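Local coordinates for transcription factor cep-1 (Caenorhabditis elegans, PDB 1T4W), which activates transcription by binding the same DNA consensus sequence as p53 and promotes apoptosis in response to DNA damage, this chain being its zinc-containing DNA-binding domain, at residues N55-I60 with T119-M124; V63-K68 with R150-L155; W3-V8 with H27-W32. All blocks are in the same frame, centred on the assembly; numbering follows the deposited sequence.

How the contacts relate
All three contacts belong to the beta sandwich of this p53-family domain. Contacts 1 and 2 share strand 57-65. Contact 1 pairs its first part with strand 119-123, and contact 2 pairs its end with strand 152-160, so both lie within one sheet. Contact 3 joins that sheet to the facing one, using its outer strand 3-8. Contact 1 is mostly buried and aliphatic on its inner face. Contact 2 runs from buried Val63 and Cys154 to exposed Lys67 and Arg150, mixing aromatic packing with lysines and a water. Contact 3 is mainly ionic and partly exposed, but ends on buried Val8 and Leu31. Inside, Ile60 touches Leu155, Leu58 touches Met4, and Leu155 touches Ile6.

Contact 1: residues N55-I60 with T119-M124; sequences NLSLRI and TFTLIM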
loop_
_atom_site.group_PDB
_atom_site.type_symbol
_atom_site.label_atom_id
_atom_site.label_comp_id
_atom_site.label_asym_id
_atom_site.label_seq_id
_atom_site.Cartn_x
_atom_site.Cartn_y
_atom_site.Cartn_z
ATOM N N ASN A 55 -3.202 -17.820 14.539
ATOM C CA ASN A 55 -3.392 -17.917 13.119
ATOM C C ASN A 55 -3.700 -16.462 12.781
ATOM O O ASN A 55 -4.600 -15.878 13.360
ATOM C CB ASN A 55 -4.582 -18.794 12.802
ATOM C CG ASN A 55 -4.452 -19.448 11.467
ATOM O OD1 ASN A 55 -4.204 -18.781 10.464
ATOM N ND2 ASN A 55 -4.601 -20.769 11.437
ATOM N N LEU A 56 -2.957 -15.872 11.861
ATOM C CA LEU A 56 -3.177 -14.470 11.527
ATOM C C LEU A 56 -3.557 -14.228 10.083
ATOM O O LEU A 56 -3.418 -15.107 9.235
ATOM C CB LEU A 56 -1.919 -13.663 11.848
ATOM C CG LEU A 56 -1.412 -13.722 13.298
ATOM C CD1 LEU A 56 -0.315 -12.710 13.531
ATOM C CD2 LEU A 56 -2.561 -13.428 14.234
ATOM N N SER A 57 -4.072 -13.031 9.824
ATOM C CA SER A 57 -4.421 -12.618 8.472
ATOM C C SER A 57 -3.885 -11.194 8.263
ATOM O O SER A 57 -3.680 -10.436 9.220
ATOM C CB SER A 57 -5.937 -12.674 8.241
ATOM O OG SER A 57 -6.634 -11.873 9.164
ATOM N N LEU A 58 -3.610 -10.846 7.015
ATOM C CA LEU A 58 -3.101 -9.519 6.714
ATOM C C LEU A 58 -4.050 -8.821 5.737
ATOM O O LEU A 58 -4.343 -9.345 4.666
ATOM C CB LEU A 58 -1.711 -9.600 6.088
ATOM C CG LEU A 58 -1.032 -8.230 5.886
ATOM C CD1 LEU A 58 -0.440 -7.726 7.210
ATOM C CD2 LEU A 58 0.064 -8.368 4.859
ATOM N N ARG A 59 -4.540 -7.650 6.118
ATOM C CA ARG A 59 -5.429 -6.896 5.247
ATOM C C ARG A 59 -4.614 -5.808 4.553
ATOM O O ARG A 59 -3.759 -5.165 5.170
ATOM C CB ARG A 59 -6.583 -6.274 6.050
ATOM C CG ARG A 59 -7.704 -7.257 6.388
ATOM C CD ARG A 59 -8.834 -6.593 7.225
ATOM N NE ARG A 59 -8.393 -6.183 8.566
ATOM C CZ ARG A 59 -8.250 -4.920 8.966
ATOM N NH1 ARG A 59 -8.498 -3.918 8.131
ATOM N NH2 ARG A 59 -7.905 -4.647 10.221
ATOM N N ILE A 60 -4.885 -5.610 3.269
ATOM C CA ILE A 60 -4.180 -4.616 2.462
ATOM C C ILE A 60 -5.209 -3.646 1.865
ATOM O O ILE A 60 -6.143 -4.068 1.194
ATOM C CB ILE A 60 -3.419 -5.286 1.301
ATOM C CG1 ILE A 60 -2.453 -6.341 1.852
ATOM C CG2 ILE A 60 -2.659 -4.219 0.495
ATOM C CD1 ILE A 60 -2.046 -7.381 0.821
ATOM N N THR A 119 -10.371 -4.327 0.050
ATOM C CA THR A 119 -9.355 -4.967 0.867
ATOM C C THR A 119 -8.970 -6.359 0.392
ATOM O O THR A 119 -9.841 -7.180 0.108
ATOM C CB THR A 119 -9.862 -5.130 2.331
ATOM O OG1 THR A 119 -10.221 -3.853 2.862
ATOM C CG2 THR A 119 -8.787 -5.789 3.218
ATOM N N PHE A 120 -7.668 -6.624 0.313
ATOM C CA PHE A 120 -7.202 -7.957 -0.033
ATOM C C PHE A 120 -6.754 -8.521 1.305
ATOM O O PHE A 120 -6.004 -7.871 2.045
ATOM C CB PHE A 120 -6.025 -7.926 -1.012
ATOM C CG PHE A 120 -6.438 -7.717 -2.454
ATOM C CD1 PHE A 120 -6.666 -6.436 -2.956
ATOM C CD2 PHE A 120 -6.649 -8.805 -3.287
ATOM C CE1 PHE A 120 -7.111 -6.247 -4.277
ATOM C CE2 PHE A 120 -7.096 -8.631 -4.608
ATOM C CZ PHE A 120 -7.328 -7.345 -5.097
ATOM N N THR A 121 -7.253 -9.702 1.641
ATOM C CA THR A 121 -6.881 -10.357 2.887
ATOM C C THR A 121 -6.030 -11.577 2.636
ATOM O O THR A 121 -6.461 -12.549 1.988
ATOM C CB THR A 121 -8.115 -10.787 3.702
ATOM O OG1 THR A 121 -8.890 -9.629 4.036
ATOM C CG2 THR A 121 -7.687 -11.480 5.004
ATOM N N LEU A 122 -4.818 -11.542 3.163
ATOM C CA LEU A 122 -3.914 -12.664 3.012
ATOM C C LEU A 122 -4.179 -13.634 4.147
ATOM O O LEU A 122 -4.205 -13.227 5.310
ATOM C CB LEU A 122 -2.456 -12.208 3.109
ATOM C CG LEU A 122 -1.970 -11.137 2.145
ATOM C CD1 LEU A 122 -0.442 -11.020 2.267
ATOM C CD2 LEU A 122 -2.363 -11.491 0.741
ATOM N N ILE A 123 -4.377 -14.906 3.817
ATOM C CA ILE A 123 -4.604 -15.916 4.847
ATOM C C ILE A 123 -3.267 -16.551 5.122
ATOM O O ILE A 123 -2.646 -17.129 4.229
ATOM C CB ILE A 123 -5.597 -17.013 4.401
ATOM C CG1 ILE A 123 -7.015 -16.443 4.324
ATOM C CG2 ILE A 123 -5.582 -18.154 5.394
ATOM C CD1 ILE A 123 -7.259 -15.499 3.153
ATOM N N MET A 124 -2.811 -16.434 6.358
ATOM C CA MET A 124 -1.527 -16.996 6.703
ATOM C C MET A 124 -1.593 -18.153 7.674
ATOM O O MET A 124 -2.635 -18.782 7.825
ATOM C CB MET A 124 -0.646 -15.885 7.213
ATOM C CG MET A 124 -0.578 -14.816 6.116
ATOM S SD MET A 124 0.551 -13.518 6.457
ATOM C CE MET A 124 -0.205 -12.863 7.950
HETATM O O HOH W 1 -10.459 -3.658 5.738
#
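Leu58 and Leu122 lie side by side on the inner face of an antiparallel strand pair and point the same way. Leu58 CD2 lies 3.7 Å from Leu122 CD1. Ile60 comes to the same leucine at a slant, with its CD1 4.0 Å from Leu122 CG. Met124 turns at its last torsion (chi3 -62°), which puts its CE 4.0 Å from Leu58 CB. Ala131 and Phe133 of strand 130-137, in the facing sheet, pack on Leu58, Ile60 and Leu122.

Ser57, Arg59 and Thr121 occupy the other face. Arg59 runs alongside Thr121, and its CG is 3.5 Å from Thr121 OG1. The methyl of Thr119 reaches the same stem, with CG2 3.6 Å from Arg59 CB. Farther out, a water bridges Arg59 NH1 and Thr119 OG1. Arg59 NE forms a salt bridge with Asp160, and Thr119 OG1 also bonds Gly117 O.

The backbones of Leu58 and Leu122 exchange two hydrogen bonds, the shorter from Leu122 N to Leu58 O at 2.7 Å. Ile60 and Phe120 exchange another two, and Met124 N bonds Leu56 O. The pair is thus two-sided. Its aliphatic face looks into the sandwich. The other face, more polar and partly exposed, meets the arginine charge with an acid and water.

Contact 2: residues V63-K68 with R150-L155; sequences VKYDKK and RKTMCL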
loop_
_atom_site.group_PDB
_atom_site.type_symbol
_atom_site.label_atom_id
_atom_site.label_comp_id
_atom_site.label_asym_id
_atom_site.label_seq_id
_atom_site.Cartn_x
_atom_site.Cartn_y
_atom_site.Cartn_z
ATOM N N VAL A 63 -5.946 3.686 0.310
ATOM C CA VAL A 63 -6.831 4.800 0.631
ATOM C C VAL A 63 -6.252 6.190 0.376
ATOM O O VAL A 63 -5.060 6.349 0.076
ATOM C CB VAL A 63 -7.229 4.729 2.132
ATOM C CG1 VAL A 63 -7.659 3.305 2.477
ATOM C CG2 VAL A 63 -6.049 5.161 3.036
ATOM N N LYS A 64 -7.112 7.196 0.504
ATOM C CA LYS A 64 -6.692 8.583 0.326
ATOM C C LYS A 64 -7.019 9.362 1.588
ATOM O O LYS A 64 -7.944 9.014 2.316
ATOM C CB LYS A 64 -7.385 9.225 -0.886
ATOM C CG LYS A 64 -8.880 9.422 -0.758
ATOM C CD LYS A 64 -9.461 9.851 -2.101
ATOM C CE LYS A 64 -10.969 10.027 -2.050
ATOM N NZ LYS A 64 -11.671 8.787 -1.625
ATOM N N TYR A 65 -6.255 10.413 1.844
ATOM C CA TYR A 65 -6.472 11.218 3.024
ATOM C C TYR A 65 -5.909 12.606 2.757
ATOM O O TYR A 65 -5.239 12.832 1.749
ATOM C CB TYR A 65 -5.769 10.571 4.227
ATOM C CG TYR A 65 -4.249 10.619 4.209
ATOM C CD1 TYR A 65 -3.556 11.778 4.587
ATOM C CD2 TYR A 65 -3.502 9.516 3.797
ATOM C CE1 TYR A 65 -2.149 11.837 4.549
ATOM C CE2 TYR A 65 -2.101 9.559 3.752
ATOM C CZ TYR A 65 -1.427 10.721 4.129
ATOM O OH TYR A 65 -0.040 10.766 4.080
ATOM N N ASP A 66 -6.190 13.544 3.647
ATOM C CA ASP A 66 -5.664 14.892 3.482
ATOM C C ASP A 66 -5.458 15.509 4.851
ATOM O O ASP A 66 -5.418 14.800 5.859
ATOM C CB ASP A 66 -6.618 15.739 2.636
ATOM C CG ASP A 66 -7.898 16.095 3.368
ATOM O OD1 ASP A 66 -8.526 15.196 3.969
ATOM O OD2 ASP A 66 -8.284 17.285 3.335
ATOM N N LYS A 67 -5.329 16.828 4.890
ATOM C CA LYS A 67 -5.116 17.533 6.148
ATOM C C LYS A 67 -6.343 17.456 7.051
ATOM O O LYS A 67 -6.220 17.459 8.274
ATOM C CB LYS A 67 -4.770 18.999 5.875
ATOM C CG LYS A 67 -3.579 19.199 4.934
ATOM C CD LYS A 67 -3.859 18.659 3.531
ATOM C CE LYS A 67 -2.642 18.769 2.634
ATOM N NZ LYS A 67 -2.883 18.112 1.318
ATOM N N LYS A 68 -7.521 17.370 6.444
ATOM C CA LYS A 68 -8.770 17.313 7.194
ATOM C C LYS A 68 -9.093 15.947 7.811
ATOM O O LYS A 68 -9.794 15.866 8.823
ATOM C CB LYS A 68 -9.924 17.783 6.300
ATOM C CG LYS A 68 -9.742 19.207 5.771
ATOM C CD LYS A 68 -9.559 20.200 6.915
ATOM C CE LYS A 68 -9.256 21.600 6.405
ATOM N NZ LYS A 68 -9.118 22.574 7.523
ATOM N N ARG A 150 -5.202 16.210 -5.112
ATOM C CA ARG A 150 -4.556 16.910 -4.007
ATOM C C ARG A 150 -4.503 16.075 -2.730
ATOM O O ARG A 150 -3.728 16.358 -1.816
ATOM C CB ARG A 150 -5.277 18.233 -3.746
ATOM C CG ARG A 150 -5.110 19.221 -4.892
ATOM C CD ARG A 150 -5.820 20.539 -4.633
ATOM N NE ARG A 150 -5.508 21.533 -5.661
ATOM C CZ ARG A 150 -4.300 22.059 -5.853
ATOM N NH1 ARG A 150 -3.280 21.692 -5.087
ATOM N NH2 ARG A 150 -4.112 22.956 -6.812
ATOM N N LYS A 151 -5.337 15.049 -2.654
ATOM C CA LYS A 151 -5.315 14.180 -1.493
ATOM C C LYS A 151 -4.086 13.279 -1.623
ATOM O O LYS A 151 -3.491 13.169 -2.691
ATOM C CB LYS A 151 -6.600 13.356 -1.433
ATOM C CG LYS A 151 -7.846 14.227 -1.309
ATOM C CD LYS A 151 -9.115 13.409 -1.210
ATOM C CE LYS A 151 -10.338 14.311 -1.153
ATOM N NZ LYS A 151 -11.607 13.527 -1.193
ATOM N N THR A 152 -3.688 12.656 -0.530
ATOM C CA THR A 152 -2.536 11.776 -0.544
ATOM C C THR A 152 -3.021 10.323 -0.571
ATOM O O THR A 152 -3.918 9.952 0.193
ATOM C CB THR A 152 -1.694 12.020 0.706
ATOM O OG1 THR A 152 -1.362 13.408 0.768
ATOM C CG2 THR A 152 -0.408 11.191 0.684
ATOM N N MET A 153 -2.463 9.513 -1.467
ATOM C CA MET A 153 -2.846 8.094 -1.533
ATOM C C MET A 153 -1.912 7.361 -0.580
ATOM O O MET A 153 -0.731 7.689 -0.507
ATOM C CB MET A 153 -2.697 7.556 -2.943
ATOM C CG MET A 153 -3.581 8.263 -3.932
ATOM S SD MET A 153 -3.446 7.497 -5.544
ATOM C CE MET A 153 -4.588 8.493 -6.479
ATOM N N CYS A 154 -2.446 6.358 0.112
ATOM C CA CYS A 154 -1.719 5.616 1.138
ATOM C C CYS A 154 -1.928 4.093 1.082
ATOM O O CYS A 154 -3.072 3.624 1.005
ATOM C CB CYS A 154 -2.180 6.136 2.504
ATOM S SG CYS A 154 -1.425 5.316 3.921
ATOM N N LEU A 155 -0.836 3.328 1.089
ATOM C CA LEU A 155 -0.924 1.857 1.059
ATOM C C LEU A 155 -0.761 1.419 2.511
ATOM O O LEU A 155 0.317 1.607 3.109
ATOM C CB LEU A 155 0.212 1.245 0.217
ATOM C CG LEU A 155 0.208 -0.299 0.168
ATOM C CD1 LEU A 155 -1.112 -0.760 -0.451
ATOM C CD2 LEU A 155 1.391 -0.832 -0.654
HETATM O O HOH W 2 -3.016 15.483 0.867
#
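Arg150 and Lys67 meet through a water, which donates to Arg150 O and accepts from Lys67 NZ at 2.7 Å. Thr152 OG1 also bonds this water. The Lys67 and Arg150 side chains are poorly ordered.

Lys151 is extended beyond CG and crosses Lys64 obliquely, with the CD atoms of Lys151 and Lys64 3.7 Å apart. Their NZ atoms come to 4.8 Å, close enough that the two charges would probably repel. Lys64 NZ donates to Asp81 O, and Lys151 NZ has a weak, long ion pair with Asp148.

Thr152 lies over one face of the Tyr65 ring. Its CB is 3.9 Å from the ring centroid and 19° off the normal, a CH-pi contact offset toward the rim. Its CG2 comes 3.4 Å from Tyr65 OH. In the backbone, Thr152 N bonds Tyr65 O at 2.8 Å and nearly straight (171°), and Tyr65 N returns a bond to Thr152 O.

Met153 faces Lys64 as a non-hydrogen-bonded pair. Its side chain lies on the opposite face of the sheet from Tyr65, about 9 Å from the bound zinc ion.

Cys154 places its CB at the Tyr65 ring edge, in plane, 3.6 Å from CE2. The same CB touches Val63 CG2, and the two backbones exchange two hydrogen bonds.

Strand 152-160 lies between strands 57-65 and 166-177. Leu155 bridges their side chains, touching Ile60 and Ile172. Tyr65 OH bonds Lys173 O, while helix 71-74 packs on Tyr65 through Ala74 and on Cys154 through Val71.

Contact 3: residues W3-V8 with H27-W32; sequences WMEIDV and HEKYLW
Strand 3-8, with Glu5 and Asp7, and strand 29-32, with Lys29, run 32° apart, and their axes come no closer than 8.8 Å. They belong to the two facing sheets of the p53-like beta sandwich, so the link is made by side chains and one main-chain carbonyl, not by strand pairing.

Lys29 is extended beyond CG and crosses both Glu5 and Asp7 at about a right angle. Its NZ is hydrogen-bonded to three protein oxygens, and the two bonds to carboxylates belong to salt bridges. Glu5 OE1, at 2.8 Å from NZ, is met nearly along its C-O axis. Asp7 OD1, also 2.8 Å from NZ, is approached from above the carboxylate plane, 42° out of it. Ile6 O takes the third bond, again 2.8 Å from NZ, with the donor 39° out of the carbonyl plane. A water accepts from Ile6 N and, at 3.1 Å, from Lys29 NZ, so four acceptors share three N-H.

An alanine in place of Lys29 would probably leave the carboxylates of Glu5 and Asp7 without their shared counter-charge and Ile6 O without this donor.

Farther along, Val8 CG1 lies 4.0 Å from Leu31 CD1, an apolar contact.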
loop_
_atom_site.group_PDB
_atom_site.type_symbol
_atom_site.label_atom_id
_atom_site.label_comp_id
_atom_site.label_asym_id
_atom_site.label_seq_id
_atom_site.Cartn_x
_atom_site.Cartn_y
_atom_site.Cartn_z
ATOM N N TRP A 3 6.243 -5.284 16.390
ATOM C CA TRP A 3 6.304 -4.220 15.387
ATOM C C TRP A 3 5.982 -4.775 14.017
ATOM O O TRP A 3 5.963 -6.001 13.814
ATOM C CB TRP A 3 7.690 -3.562 15.351
ATOM C CG TRP A 3 8.810 -4.548 15.178
ATOM C CD1 TRP A 3 9.615 -5.058 16.165
ATOM C CD2 TRP A 3 9.235 -5.166 13.958
ATOM N NE1 TRP A 3 10.513 -5.946 15.631
ATOM C CE2 TRP A 3 10.303 -6.036 14.280
ATOM C CE3 TRP A 3 8.815 -5.076 12.621
ATOM C CZ2 TRP A 3 10.960 -6.808 13.315
ATOM C CZ3 TRP A 3 9.471 -5.849 11.658
ATOM C CH2 TRP A 3 10.530 -6.703 12.014
ATOM N N MET A 4 5.707 -3.871 13.082
ATOM C CA MET A 4 5.443 -4.268 11.705
ATOM C C MET A 4 5.934 -3.178 10.774
ATOM O O MET A 4 5.880 -1.992 11.102
ATOM C CB MET A 4 3.957 -4.553 11.455
ATOM C CG MET A 4 3.676 -5.038 10.003
ATOM S SD MET A 4 2.040 -5.812 9.743
ATOM C CE MET A 4 1.061 -4.554 10.254
ATOM N N GLU A 5 6.452 -3.586 9.624
ATOM C CA GLU A 5 6.959 -2.640 8.645
ATOM C C GLU A 5 6.536 -3.074 7.269
ATOM O O GLU A 5 6.409 -4.274 7.012
ATOM C CB GLU A 5 8.491 -2.607 8.643
ATOM C CG GLU A 5 9.147 -2.073 9.906
ATOM C CD GLU A 5 8.933 -0.589 10.084
ATOM O OE1 GLU A 5 9.017 0.154 9.081
ATOM O OE2 GLU A 5 8.692 -0.161 11.229
ATOM N N ILE A 6 6.294 -2.101 6.392
ATOM C CA ILE A 6 5.982 -2.424 5.017
ATOM C C ILE A 6 7.074 -1.722 4.193
ATOM O O ILE A 6 7.438 -0.594 4.481
ATOM C CB ILE A 6 4.555 -1.977 4.604
ATOM C CG1 ILE A 6 4.362 -2.269 3.116
ATOM C CG2 ILE A 6 4.310 -0.500 4.963
ATOM C CD1 ILE A 6 2.933 -2.164 2.609
ATOM N N ASP A 7 7.633 -2.412 3.203
ATOM C CA ASP A 7 8.684 -1.827 2.376
ATOM C C ASP A 7 8.629 -2.419 0.982
ATOM O O ASP A 7 7.988 -3.440 0.765
ATOM C CB ASP A 7 10.069 -2.142 2.952
ATOM C CG ASP A 7 10.343 -1.438 4.248
ATOM O OD1 ASP A 7 10.680 -0.232 4.213
ATOM O OD2 ASP A 7 10.214 -2.104 5.303
ATOM N N VAL A 8 9.298 -1.792 0.024
ATOM C CA VAL A 8 9.333 -2.405 -1.301
ATOM C C VAL A 8 10.602 -3.273 -1.256
ATOM O O VAL A 8 11.448 -3.078 -0.396
ATOM C CB VAL A 8 9.471 -1.362 -2.438
ATOM C CG1 VAL A 8 8.267 -0.401 -2.425
ATOM C CG2 VAL A 8 10.795 -0.614 -2.288
ATOM N N HIS A 27 11.602 10.126 8.215
ATOM C CA HIS A 27 11.578 8.664 8.137
ATOM C C HIS A 27 10.281 7.987 7.662
ATOM O O HIS A 27 10.091 6.795 7.865
ATOM C CB HIS A 27 12.006 8.075 9.483
ATOM C CG HIS A 27 13.419 8.400 9.854
ATOM N ND1 HIS A 27 14.500 7.943 9.132
ATOM C CD2 HIS A 27 13.927 9.170 10.846
ATOM C CE1 HIS A 27 15.614 8.420 9.659
ATOM N NE2 HIS A 27 15.293 9.168 10.699
ATOM N N GLU A 28 9.394 8.748 7.038
ATOM C CA GLU A 28 8.160 8.208 6.502
ATOM C C GLU A 28 8.484 7.682 5.110
ATOM O O GLU A 28 9.413 8.168 4.450
ATOM C CB GLU A 28 7.115 9.309 6.469
ATOM C CG GLU A 28 6.897 9.866 7.864
ATOM C CD GLU A 28 5.653 10.704 7.981
ATOM O OE1 GLU A 28 5.587 11.786 7.346
ATOM O OE2 GLU A 28 4.738 10.271 8.715
ATOM N N LYS A 29 7.721 6.698 4.655
ATOM C CA LYS A 29 7.996 6.068 3.374
ATOM C C LYS A 29 7.207 6.578 2.185
ATOM O O LYS A 29 5.994 6.760 2.264
ATOM C CB LYS A 29 7.815 4.571 3.534
ATOM C CG LYS A 29 8.587 4.073 4.754
ATOM C CD LYS A 29 8.492 2.597 4.917
ATOM C CE LYS A 29 9.354 2.153 6.099
ATOM N NZ LYS A 29 9.123 0.728 6.318
ATOM N N TYR A 30 7.912 6.778 1.075
ATOM C CA TYR A 30 7.305 7.288 -0.158
ATOM C C TYR A 30 7.578 6.386 -1.346
ATOM O O TYR A 30 8.703 5.938 -1.570
ATOM C CB TYR A 30 7.842 8.688 -0.482
ATOM C CG TYR A 30 7.470 9.748 0.531
ATOM C CD1 TYR A 30 7.924 9.676 1.848
ATOM C CD2 TYR A 30 6.644 10.817 0.172
ATOM C CE1 TYR A 30 7.563 10.641 2.789
ATOM C CE2 TYR A 30 6.279 11.787 1.100
ATOM C CZ TYR A 30 6.742 11.694 2.403
ATOM O OH TYR A 30 6.401 12.672 3.301
ATOM N N LEU A 31 6.535 6.119 -2.113
ATOM C CA LEU A 31 6.664 5.297 -3.308
ATOM C C LEU A 31 6.133 6.038 -4.544
ATOM O O LEU A 31 5.091 6.694 -4.483
ATOM C CB LEU A 31 5.870 3.985 -3.157
ATOM C CG LEU A 31 5.669 3.182 -4.455
ATOM C CD1 LEU A 31 6.974 2.488 -4.841
ATOM C CD2 LEU A 31 4.557 2.138 -4.254
ATOM N N TRP A 32 6.865 5.952 -5.648
ATOM C CA TRP A 32 6.409 6.530 -6.912
ATOM C C TRP A 32 6.513 5.348 -7.850
ATOM O O TRP A 32 7.525 4.647 -7.835
ATOM C CB TRP A 32 7.334 7.647 -7.420
ATOM C CG TRP A 32 7.429 8.859 -6.506
ATOM C CD1 TRP A 32 6.728 10.030 -6.602
ATOM C CD2 TRP A 32 8.281 8.991 -5.371
ATOM N NE1 TRP A 32 7.102 10.894 -5.597
ATOM C CE2 TRP A 32 8.052 10.277 -4.823
ATOM C CE3 TRP A 32 9.215 8.143 -4.757
ATOM C CZ2 TRP A 32 8.726 10.738 -3.689
ATOM C CZ3 TRP A 32 9.886 8.601 -3.629
ATOM C CH2 TRP A 32 9.638 9.889 -3.109
HETATM O O HOH W 3 6.239 0.665 7.336
#